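Local coordinates for protein inositol 2-dehydrogenase (Sinorhizobium meliloti, PDB 4HKT) that oxidises myo-inositol to scyllo-inosose (2-keto-myo-inositol) with NAD+ as electron acceptor, the first step in breaking inositol down to acetyl-CoA, at residues F177-E186 and V214-A224; M146-P157 and Q223-Y234. All coordinates share one frame; numbering follows the deposited sequence. Where two conformers were deposited one is given.

Contact 1: residues F177-E186 and V214-A224; sequences FDMARFLLGE and VILQTASGKQA
The last turns of a helix lie here over a beta hairpin of the C-terminal domain of a Gfo/Idh/MocA dehydrogenase; Ala180 and Leu184 face the sheet, the ring of Phe177 reaches it, and Glu186 extends to the hairpin turn. Helix segment 177-184 runs 34° off the direction of strand 214-218. Phe177 sets the edge of its ring against the strand: CE1 is 4.0 Å from Val214 CG1, which lies in the ring plane. One turn on, Ala180 sets its CB 3.5 Å from Leu216 CD1. Leu184 forks over the two arms of the hairpin: CD1 rests 3.9 Å from Thr218 CG2, while CD2 is 3.9 Å from Lys222 CB. Gly185, with positive phi, ends the helix and turns the chain back toward the hairpin. There Thr218 to Gly221 form a type I turn with a G1 bulge, and the Glu186 carboxylate is held by three donors. Ser220 OG gives a short bond of 2.5 Å to the syn lone pair of Glu186 OE1, and Thr218 OG1 adds another at 3.1 Å to the same oxygen. Glu186 OE2 takes the salt bridge from Lys222 NZ, 2.9 Å away. A bend at the end of the lysine (chi4 77°) brings the ammonium in from above the carboxylate plane. Lys222 also forms a salt bridge with Glu143, so its charge has a second acidic partner. Helix 305-324 touches Phe177 through Leu314 and Ala318, Val191 of strand 188-196 lies against Val214 and Leu216, and Val147 of strand 144-152 meets both Leu184 and Ala224.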
loop_
_atom_site.group_PDB
_atom_site.type_symbol
_atom_site.label_atom_id
_atom_site.label_comp_id
_atom_site.label_asym_id
_atom_site.label_seq_id
_atom_site.Cartn_x
_atom_site.Cartn_y
_atom_site.Cartn_z
ATOM N N PHE B 177 -27.068 -3.631 -0.224
ATOM C CA PHE B 177 -27.958 -4.120 -1.271
ATOM C C PHE B 177 -28.031 -3.160 -2.466
ATOM O O PHE B 177 -27.958 -3.590 -3.612
ATOM C CB PHE B 177 -29.352 -4.400 -0.760
ATOM C CG PHE B 177 -29.418 -5.447 0.326
ATOM C CD1 PHE B 177 -28.821 -6.674 0.175
ATOM C CD2 PHE B 177 -30.127 -5.211 1.477
ATOM C CE1 PHE B 177 -28.896 -7.651 1.184
ATOM C CE2 PHE B 177 -30.222 -6.155 2.471
ATOM C CZ PHE B 177 -29.619 -7.394 2.334
ATOM N N ASP B 178 -28.236 -1.873 -2.195
ATOM C CA ASP B 178 -28.153 -0.877 -3.262
ATOM C C ASP B 178 -26.803 -0.883 -4.016
ATOM O O ASP B 178 -26.780 -0.879 -5.249
ATOM C CB ASP B 178 -28.454 0.528 -2.770
ATOM C CG ASP B 178 -28.429 1.509 -3.903
ATOM O OD1 ASP B 178 -29.326 1.443 -4.754
ATOM O OD2 ASP B 178 -27.479 2.319 -3.990
HETATM N N MSE B 179 -25.709 -0.889 -3.284
HETATM C CA MSE B 179 -24.368 -0.990 -3.882
HETATM C C MSE B 179 -24.222 -2.217 -4.757
HETATM O O MSE B 179 -23.696 -2.153 -5.865
HETATM C CB MSE B 179 -23.334 -0.927 -2.768
HETATM C CG MSE B 179 -21.877 -0.980 -3.223
HETATM SE SE MSE B 179 -21.421 0.520 -4.424
HETATM C CE MSE B 179 -21.678 1.954 -3.115
ATOM N N ALA B 180 -24.730 -3.356 -4.306
ATOM C CA ALA B 180 -24.696 -4.548 -5.111
ATOM C C ALA B 180 -25.426 -4.400 -6.415
ATOM O O ALA B 180 -24.905 -4.776 -7.470
ATOM C CB ALA B 180 -25.219 -5.762 -4.315
ATOM N N ARG B 181 -26.614 -3.801 -6.388
ATOM C CA ARG B 181 -27.346 -3.547 -7.629
ATOM C C ARG B 181 -26.575 -2.567 -8.543
ATOM O O ARG B 181 -26.529 -2.748 -9.779
ATOM C CB ARG B 181 -28.753 -2.989 -7.324
ATOM C CG ARG B 181 -29.723 -4.033 -6.764
ATOM C CD ARG B 181 -31.092 -3.439 -6.473
ATOM N NE ARG B 181 -31.749 -3.088 -7.698
ATOM C CZ ARG B 181 -31.914 -1.861 -8.196
ATOM N NH1 ARG B 181 -31.515 -0.751 -7.576
ATOM N NH2 ARG B 181 -32.505 -1.754 -9.368
ATOM N N PHE B 182 -25.971 -1.558 -7.933
ATOM C CA PHE B 182 -25.158 -0.557 -8.647
ATOM C C PHE B 182 -23.942 -1.196 -9.370
ATOM O O PHE B 182 -23.584 -0.770 -10.474
ATOM C CB PHE B 182 -24.703 0.471 -7.635
ATOM C CG PHE B 182 -23.971 1.667 -8.188
ATOM C CD1 PHE B 182 -24.578 2.533 -9.064
ATOM C CD2 PHE B 182 -22.690 1.976 -7.723
ATOM C CE1 PHE B 182 -23.900 3.651 -9.549
ATOM C CE2 PHE B 182 -22.012 3.108 -8.187
ATOM C CZ PHE B 182 -22.629 3.940 -9.091
ATOM N N LEU B 183 -23.309 -2.169 -8.732
ATOM C CA LEU B 183 -22.078 -2.778 -9.225
ATOM C C LEU B 183 -22.319 -3.951 -10.143
ATOM O O LEU B 183 -21.547 -4.154 -11.113
ATOM C CB LEU B 183 -21.200 -3.250 -8.070
ATOM C CG LEU B 183 -20.730 -2.210 -7.082
ATOM C CD1 LEU B 183 -19.960 -2.831 -5.941
ATOM C CD2 LEU B 183 -19.882 -1.180 -7.783
ATOM N N LEU B 184 -23.376 -4.720 -9.861
ATOM C CA LEU B 184 -23.644 -5.911 -10.647
ATOM C C LEU B 184 -24.089 -5.589 -12.032
ATOM O O LEU B 184 -23.847 -6.388 -12.941
ATOM C CB LEU B 184 -24.723 -6.795 -10.051
ATOM C CG LEU B 184 -24.310 -7.639 -8.861
ATOM C CD1 LEU B 184 -25.547 -8.049 -8.093
ATOM C CD2 LEU B 184 -23.480 -8.838 -9.293
ATOM N N GLY B 185 -24.837 -4.504 -12.149
ATOM C CA GLY B 185 -25.452 -4.124 -13.419
ATOM C C GLY B 185 -26.721 -4.896 -13.761
ATOM O O GLY B 185 -27.371 -4.600 -14.757
ATOM N N GLU B 186 -27.084 -5.875 -12.944
ATOM C CA GLU B 186 -28.248 -6.720 -13.213
ATOM C C GLU B 186 -28.942 -6.912 -11.922
ATOM O O GLU B 186 -28.329 -6.747 -10.877
ATOM C CB GLU B 186 -27.840 -8.099 -13.700
ATOM C CG GLU B 186 -27.145 -8.099 -15.012
ATOM C CD GLU B 186 -26.706 -9.483 -15.431
ATOM O OE1 GLU B 186 -26.921 -10.498 -14.682
ATOM O OE2 GLU B 186 -26.126 -9.535 -16.536
ATOM N N VAL B 214 -24.371 -12.102 3.539
ATOM C CA VAL B 214 -25.411 -12.288 2.511
ATOM C C VAL B 214 -24.774 -12.652 1.168
ATOM O O VAL B 214 -23.726 -12.175 0.869
ATOM C CB VAL B 214 -26.248 -11.032 2.318
ATOM C CG1 VAL B 214 -27.423 -11.330 1.399
ATOM C CG2 VAL B 214 -26.793 -10.510 3.633
ATOM N N ILE B 215 -25.391 -13.548 0.420
ATOM C CA ILE B 215 -25.057 -13.794 -0.968
ATOM C C ILE B 215 -26.286 -13.502 -1.831
ATOM O O ILE B 215 -27.369 -14.065 -1.597
ATOM C CB ILE B 215 -24.646 -15.249 -1.259
ATOM C CG1 ILE B 215 -23.529 -15.726 -0.363
ATOM C CG2 ILE B 215 -24.231 -15.371 -2.731
ATOM C CD1 ILE B 215 -23.412 -17.260 -0.344
ATOM N N LEU B 216 -26.088 -12.625 -2.816
ATOM C CA LEU B 216 -27.045 -12.305 -3.838
ATOM C C LEU B 216 -26.608 -12.935 -5.160
ATOM O O LEU B 216 -25.411 -12.978 -5.440
ATOM C CB LEU B 216 -27.087 -10.785 -4.057
ATOM C CG LEU B 216 -27.232 -9.884 -2.843
ATOM C CD1 LEU B 216 -27.319 -8.426 -3.295
ATOM C CD2 LEU B 216 -28.466 -10.306 -2.121
ATOM N N GLN B 217 -27.570 -13.401 -5.955
ATOM C CA GLN B 217 -27.233 -13.955 -7.260
ATOM C C GLN B 217 -28.241 -13.475 -8.277
ATOM O O GLN B 217 -29.443 -13.359 -7.983
ATOM C CB GLN B 217 -27.127 -15.483 -7.206
ATOM C CG GLN B 217 -26.837 -16.162 -8.544
ATOM C CD GLN B 217 -26.356 -17.571 -8.393
ATOM O OE1 GLN B 217 -26.995 -18.394 -7.724
ATOM N NE2 GLN B 217 -25.231 -17.876 -8.999
ATOM N N THR B 218 -27.729 -13.154 -9.461
ATOM C CA THR B 218 -28.535 -12.673 -10.559
ATOM C C THR B 218 -28.937 -13.851 -11.419
ATOM O O THR B 218 -28.408 -14.971 -11.259
ATOM C CB THR B 218 -27.746 -11.693 -11.458
ATOM O OG1 THR B 218 -26.760 -12.424 -12.205
ATOM C CG2 THR B 218 -27.104 -10.629 -10.626
ATOM N N ALA B 219 -29.840 -13.589 -12.364
ATOM C CA ALA B 219 -30.294 -14.625 -13.316
ATOM C C ALA B 219 -29.148 -15.201 -14.128
ATOM O O ALA B 219 -29.130 -16.380 -14.408
ATOM C CB ALA B 219 -31.400 -14.110 -14.260
ATOM N N SER B 220 -28.164 -14.406 -14.483
ATOM C CA SER B 220 -27.052 -14.930 -15.274
ATOM C C SER B 220 -26.027 -15.664 -14.393
ATOM O O SER B 220 -25.073 -16.277 -14.902
ATOM C CB SER B 220 -26.429 -13.767 -16.048
ATOM O OG SER B 220 -25.986 -12.772 -15.175
ATOM N N GLY B 221 -26.207 -15.621 -13.063
ATOM C CA GLY B 221 -25.336 -16.334 -12.145
ATOM C C GLY B 221 -24.295 -15.518 -11.426
ATOM O O GLY B 221 -23.562 -16.072 -10.590
ATOM N N LYS B 222 -24.176 -14.231 -11.784
ATOM C CA LYS B 222 -23.279 -13.315 -11.106
ATOM C C LYS B 222 -23.643 -13.276 -9.617
ATOM O O LYS B 222 -24.821 -13.362 -9.284
ATOM C CB LYS B 222 -23.354 -11.907 -11.664
ATOM C CG LYS B 222 -23.061 -11.765 -13.121
ATOM C CD LYS B 222 -23.412 -10.358 -13.594
ATOM C CE LYS B 222 -22.799 -10.020 -14.962
ATOM N NZ LYS B 222 -23.497 -10.635 -16.096
ATOM N N GLN B 223 -22.620 -13.213 -8.765
ATOM C CA GLN B 223 -22.786 -13.260 -7.319
ATOM C C GLN B 223 -22.174 -12.077 -6.563
ATOM O O GLN B 223 -21.058 -11.617 -6.877
ATOM C CB GLN B 223 -22.186 -14.543 -6.804
ATOM C CG GLN B 223 -22.872 -15.812 -7.312
ATOM C CD GLN B 223 -21.902 -16.970 -7.397
ATOM O OE1 GLN B 223 -21.402 -17.415 -6.392
ATOM N NE2 GLN B 223 -21.625 -17.449 -8.600
ATOM N N ALA B 224 -22.892 -11.634 -5.528
ATOM C CA ALA B 224 -22.428 -10.574 -4.647
ATOM C C ALA B 224 -22.481 -11.095 -3.238
ATOM O O ALA B 224 -23.478 -11.584 -2.811
ATOM C CB ALA B 224 -23.292 -9.326 -4.768
#

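Contact 2: residues M146-P157 and Q223-Y234; sequences MVTITSRDPSAP and QAIISNSRRATY. With EDO (1,2-ethanediol), chain X.
Strands 146-152 and 223-229 pair in parallel inside the mixed sheet of the C-terminal domain, from Met146 beside Gln223 to Arg152 beside Ser229. This is the tight part: an unbroken ladder runs from Val147 N to Gln223 O (2.8 Å) up to Asp153 N to Ser229 O (3.0 Å). On the face that meets helix 168-184, Ile149 and Ile226 run abreast in the same direction, with Ile149 CD1 4.1 Å from Ile226 CG1. Beyond the strands the loops are held more loosely. Ala232 N makes only weak bonds to Asp153 O and Pro154 O, and Ser155 is exposed. A salt bridge joins the loops, Arg230 NH1 to Asp153 OD2 (3.1 Å), while NH2 of the same guanidinium pairs with Asp171 and Pro157 CD lies over one face, toward the rim. An ethanediol, probably from the crystallisation liquor, donates a hydrogen bond from O2 to Asp153 OD2. On the opposite face, which meets the second subunit, extended Arg152 pairs with Glu241 of that subunit and sends NH1 to Tyr234 OH (2.8 Å), its guanidinium 81° from the ring plane. A water 2.9 Å from Arg152 NE links that nitrogen to Ser227 OG.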
loop_
_atom_site.group_PDB
_atom_site.type_symbol
_atom_site.label_atom_id
_atom_site.label_comp_id
_atom_site.label_asym_id
_atom_site.label_seq_id
_atom_site.Cartn_x
_atom_site.Cartn_y
_atom_site.Cartn_z
HETATM N N MSE B 146 -18.130 -11.496 -9.879
HETATM C CA MSE B 146 -18.281 -11.711 -8.425
HETATM C C MSE B 146 -17.956 -10.417 -7.715
HETATM O O MSE B 146 -16.921 -9.823 -7.961
HETATM C CB MSE B 146 -17.337 -12.825 -7.971
HETATM C CG MSE B 146 -17.621 -14.108 -8.759
HETATM SE SE MSE B 146 -16.555 -15.603 -8.113
HETATM C CE MSE B 146 -17.656 -15.834 -6.505
ATOM N N VAL B 147 -18.857 -9.965 -6.861
ATOM C CA VAL B 147 -18.745 -8.702 -6.132
ATOM C C VAL B 147 -18.564 -9.045 -4.672
ATOM O O VAL B 147 -19.203 -9.979 -4.173
ATOM C CB VAL B 147 -20.046 -7.880 -6.285
ATOM C CG1 VAL B 147 -20.073 -6.669 -5.351
ATOM C CG2 VAL B 147 -20.213 -7.470 -7.730
ATOM N N THR B 148 -17.693 -8.322 -3.982
ATOM C CA THR B 148 -17.535 -8.465 -2.547
ATOM C C THR B 148 -17.611 -7.069 -1.896
ATOM O O THR B 148 -16.943 -6.089 -2.336
ATOM C CB THR B 148 -16.208 -9.153 -2.145
ATOM O OG1 THR B 148 -15.987 -10.307 -2.957
ATOM C CG2 THR B 148 -16.245 -9.620 -0.674
ATOM N N ILE B 149 -18.465 -6.984 -0.900
ATOM C CA ILE B 149 -18.809 -5.715 -0.228
ATOM C C ILE B 149 -18.660 -5.977 1.248
ATOM O O ILE B 149 -19.278 -6.897 1.776
ATOM C CB ILE B 149 -20.246 -5.270 -0.533
ATOM C CG1 ILE B 149 -20.427 -4.943 -1.993
ATOM C CG2 ILE B 149 -20.680 -4.044 0.297
ATOM C CD1 ILE B 149 -21.877 -4.834 -2.396
ATOM N N THR B 150 -17.842 -5.163 1.910
ATOM C CA THR B 150 -17.646 -5.231 3.327
ATOM C C THR B 150 -17.947 -3.888 3.951
ATOM O O THR B 150 -17.321 -2.868 3.584
ATOM C CB THR B 150 -16.216 -5.592 3.652
ATOM O OG1 THR B 150 -15.916 -6.843 3.015
ATOM C CG2 THR B 150 -16.025 -5.723 5.180
ATOM N N SER B 151 -18.875 -3.888 4.899
ATOM C CA SER B 151 -19.267 -2.662 5.596
ATOM C C SER B 151 -19.277 -2.947 7.085
ATOM O O SER B 151 -19.834 -3.949 7.505
ATOM C CB SER B 151 -20.628 -2.143 5.121
ATOM O OG SER B 151 -20.571 -1.749 3.742
ATOM N N ARG B 152 -18.605 -2.092 7.869
ATOM C CA ARG B 152 -18.523 -2.256 9.309
ATOM C C ARG B 152 -18.620 -0.889 9.927
ATOM O O ARG B 152 -17.824 -0.002 9.591
ATOM C CB ARG B 152 -17.215 -2.949 9.753
ATOM C CG ARG B 152 -17.036 -4.335 9.124
ATOM C CD ARG B 152 -15.764 -5.051 9.506
ATOM N NE ARG B 152 -15.744 -6.330 8.816
ATOM C CZ ARG B 152 -14.666 -6.970 8.379
ATOM N NH1 ARG B 152 -13.452 -6.521 8.581
ATOM N NH2 ARG B 152 -14.815 -8.102 7.702
ATOM N N ASP B 153 -19.632 -0.715 10.768
ATOM C CA ASP B 153 -19.833 0.531 11.475
ATOM C C ASP B 153 -18.844 0.640 12.643
ATOM O O ASP B 153 -18.360 -0.391 13.157
ATOM C CB ASP B 153 -21.270 0.609 12.002
ATOM C CG ASP B 153 -22.281 0.913 10.928
ATOM O OD1 ASP B 153 -21.905 1.160 9.761
ATOM O OD2 ASP B 153 -23.494 0.895 11.252
ATOM N N PRO B 154 -18.571 1.886 13.103
ATOM C CA PRO B 154 -17.636 2.037 14.204
ATOM C C PRO B 154 -18.217 1.426 15.478
ATOM O O PRO B 154 -17.501 0.827 16.259
ATOM C CB PRO B 154 -17.442 3.561 14.301
ATOM C CG PRO B 154 -18.726 4.129 13.779
ATOM C CD PRO B 154 -19.157 3.185 12.689
ATOM N N SER B 155 -19.530 1.500 15.646
ATOM C CA SER B 155 -20.146 0.918 16.825
ATOM C C SER B 155 -21.615 0.872 16.557
ATOM O O SER B 155 -22.080 1.474 15.590
ATOM C CB SER B 155 -19.862 1.816 18.051
ATOM O OG SER B 155 -20.382 3.091 17.769
ATOM N N ALA B 156 -22.351 0.139 17.389
ATOM C CA ALA B 156 -23.772 -0.127 17.145
ATOM C C ALA B 156 -24.638 1.017 17.650
ATOM O O ALA B 156 -24.279 1.664 18.605
ATOM C CB ALA B 156 -24.199 -1.388 17.872
ATOM N N PRO B 157 -25.810 1.213 17.041
ATOM C CA PRO B 157 -26.710 2.193 17.584
ATOM C C PRO B 157 -27.348 1.675 18.879
ATOM O O PRO B 157 -27.236 0.495 19.193
ATOM C CB PRO B 157 -27.736 2.382 16.477
ATOM C CG PRO B 157 -27.754 1.082 15.742
ATOM C CD PRO B 157 -26.405 0.450 15.922
ATOM N N GLN B 223 -22.620 -13.213 -8.765
ATOM C CA GLN B 223 -22.786 -13.260 -7.319
ATOM C C GLN B 223 -22.174 -12.077 -6.563
ATOM O O GLN B 223 -21.058 -11.617 -6.877
ATOM C CB GLN B 223 -22.186 -14.543 -6.804
ATOM C CG GLN B 223 -22.872 -15.812 -7.312
ATOM C CD GLN B 223 -21.902 -16.970 -7.397
ATOM O OE1 GLN B 223 -21.402 -17.415 -6.392
ATOM N NE2 GLN B 223 -21.625 -17.449 -8.600
ATOM N N ALA B 224 -22.892 -11.634 -5.528
ATOM C CA ALA B 224 -22.428 -10.574 -4.647
ATOM C C ALA B 224 -22.481 -11.095 -3.238
ATOM O O ALA B 224 -23.478 -11.584 -2.811
ATOM C CB ALA B 224 -23.292 -9.326 -4.768
ATOM N N ILE B 225 -21.356 -11.017 -2.555
ATOM C CA ILE B 225 -21.269 -11.364 -1.189
ATOM C C ILE B 225 -21.183 -10.075 -0.394
ATOM O O ILE B 225 -20.405 -9.166 -0.725
ATOM C CB ILE B 225 -19.974 -12.138 -0.940
ATOM C CG1 ILE B 225 -19.913 -13.402 -1.763
ATOM C CG2 ILE B 225 -19.862 -12.536 0.509
ATOM C CD1 ILE B 225 -18.583 -14.138 -1.632
ATOM N N ILE B 226 -21.940 -10.010 0.684
ATOM C CA ILE B 226 -21.951 -8.827 1.519
ATOM C C ILE B 226 -21.661 -9.296 2.942
ATOM O O ILE B 226 -22.269 -10.253 3.438
ATOM C CB ILE B 226 -23.301 -8.114 1.527
ATOM C CG1 ILE B 226 -23.637 -7.526 0.185
ATOM C CG2 ILE B 226 -23.319 -7.033 2.616
ATOM C CD1 ILE B 226 -25.135 -7.367 0.032
ATOM N N SER B 227 -20.747 -8.600 3.589
ATOM C CA SER B 227 -20.403 -8.819 5.011
ATOM C C SER B 227 -20.675 -7.524 5.808
ATOM O O SER B 227 -20.213 -6.462 5.409
ATOM C CB SER B 227 -18.910 -9.114 5.063
ATOM O OG SER B 227 -18.438 -9.380 6.340
ATOM N N ASN B 228 -21.398 -7.611 6.921
ATOM C CA ASN B 228 -21.682 -6.428 7.754
ATOM C C ASN B 228 -21.382 -6.775 9.189
ATOM O O ASN B 228 -21.777 -7.843 9.646
ATOM C CB ASN B 228 -23.156 -6.080 7.767
ATOM C CG ASN B 228 -23.670 -5.341 6.553
ATOM O OD1 ASN B 228 -24.868 -5.022 6.535
ATOM N ND2 ASN B 228 -22.838 -5.012 5.587
ATOM N N SER B 229 -20.780 -5.829 9.915
ATOM C CA SER B 229 -20.624 -5.893 11.358
ATOM C C SER B 229 -20.974 -4.521 11.953
ATOM O O SER B 229 -20.622 -3.462 11.412
ATOM C CB SER B 229 -19.202 -6.269 11.780
ATOM O OG SER B 229 -19.068 -6.203 13.228
ATOM N N ARG B 230 -21.698 -4.553 13.053
ATOM C CA ARG B 230 -22.040 -3.323 13.720
ATOM C C ARG B 230 -20.873 -2.598 14.413
ATOM O O ARG B 230 -21.064 -1.464 14.835
ATOM C CB ARG B 230 -23.146 -3.568 14.744
ATOM C CG ARG B 230 -24.560 -3.610 14.179
ATOM C CD ARG B 230 -24.937 -2.333 13.454
ATOM N NE ARG B 230 -26.364 -2.229 13.243
ATOM C CZ ARG B 230 -26.966 -1.238 12.611
ATOM N NH1 ARG B 230 -26.254 -0.227 12.135
ATOM N NH2 ARG B 230 -28.287 -1.249 12.457
ATOM N N ARG B 231 -19.712 -3.229 14.585
ATOM C CA ARG B 231 -18.635 -2.652 15.402
ATOM C C ARG B 231 -17.267 -3.031 14.873
ATOM O O ARG B 231 -16.950 -4.236 14.720
ATOM C CB ARG B 231 -18.721 -3.127 16.863
ATOM C CG ARG B 231 -17.669 -2.499 17.792
ATOM C CD ARG B 231 -16.462 -3.379 18.126
ATOM N NE ARG B 231 -16.825 -4.585 18.908
ATOM C CZ ARG B 231 -16.921 -5.808 18.376
ATOM N NH1 ARG B 231 -16.663 -5.974 17.063
ATOM N NH2 ARG B 231 -17.263 -6.868 19.122
ATOM N N ALA B 232 -16.447 -2.000 14.605
ATOM C CA ALA B 232 -15.046 -2.153 14.213
ATOM C C ALA B 232 -14.238 -1.095 14.965
ATOM O O ALA B 232 -14.498 0.097 14.790
ATOM C CB ALA B 232 -14.901 -1.937 12.731
ATOM N N THR B 233 -13.258 -1.516 15.747
ATOM C CA THR B 233 -12.439 -0.577 16.536
ATOM C C THR B 233 -11.643 0.385 15.658
ATOM O O THR B 233 -11.359 1.510 16.069
ATOM C CB THR B 233 -11.467 -1.286 17.483
ATOM O OG1 THR B 233 -10.592 -2.178 16.760
ATOM C CG2 THR B 233 -12.219 -2.015 18.508
ATOM N N TYR B 234 -11.349 -0.058 14.442
ATOM C CA TYR B 234 -10.551 0.702 13.480
ATOM C C TYR B 234 -11.352 1.724 12.644
ATOM O O TYR B 234 -10.794 2.444 11.794
ATOM C CB TYR B 234 -9.735 -0.272 12.610
ATOM C CG TYR B 234 -10.523 -1.436 12.054
ATOM C CD1 TYR B 234 -11.135 -1.341 10.826
ATOM C CD2 TYR B 234 -10.671 -2.628 12.773
ATOM C CE1 TYR B 234 -11.882 -2.390 10.315
ATOM C CE2 TYR B 234 -11.407 -3.698 12.264
ATOM C CZ TYR B 234 -12.006 -3.557 11.033
ATOM O OH TYR B 234 -12.717 -4.584 10.482
HETATM C C1 EDO X . -26.808 3.021 11.069
HETATM O O1 EDO X . -28.113 3.120 11.638
HETATM C C2 EDO X . -26.810 2.271 9.732
HETATM O O2 EDO X . -25.506 1.739 9.489
HETATM O O HOH W 1 -18.263 -7.773 8.465
#

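How the contacts relate
Followed from the N terminus, the chain first lays down strand 144-152, one side of contact 2, then builds helix 168-184, whose C-terminal end enters contact 1. After strand 188-196 it comes back in the hairpin of strands 211-218 and 223-229. The hairpin closes the 27-residue loop of contact 1 against the helix, and its second strand then closes the 65-residue loop of contact 2, so contact 1 is nested inside contact 2. Gln223 and Ala224 belong to both. Three neighbouring strands are thus joined edge to edge, with the helix lying against one face, where Ala180 N approaches Ile149 CD1 to 3.7 Å. Both contacts also touch the second subunit.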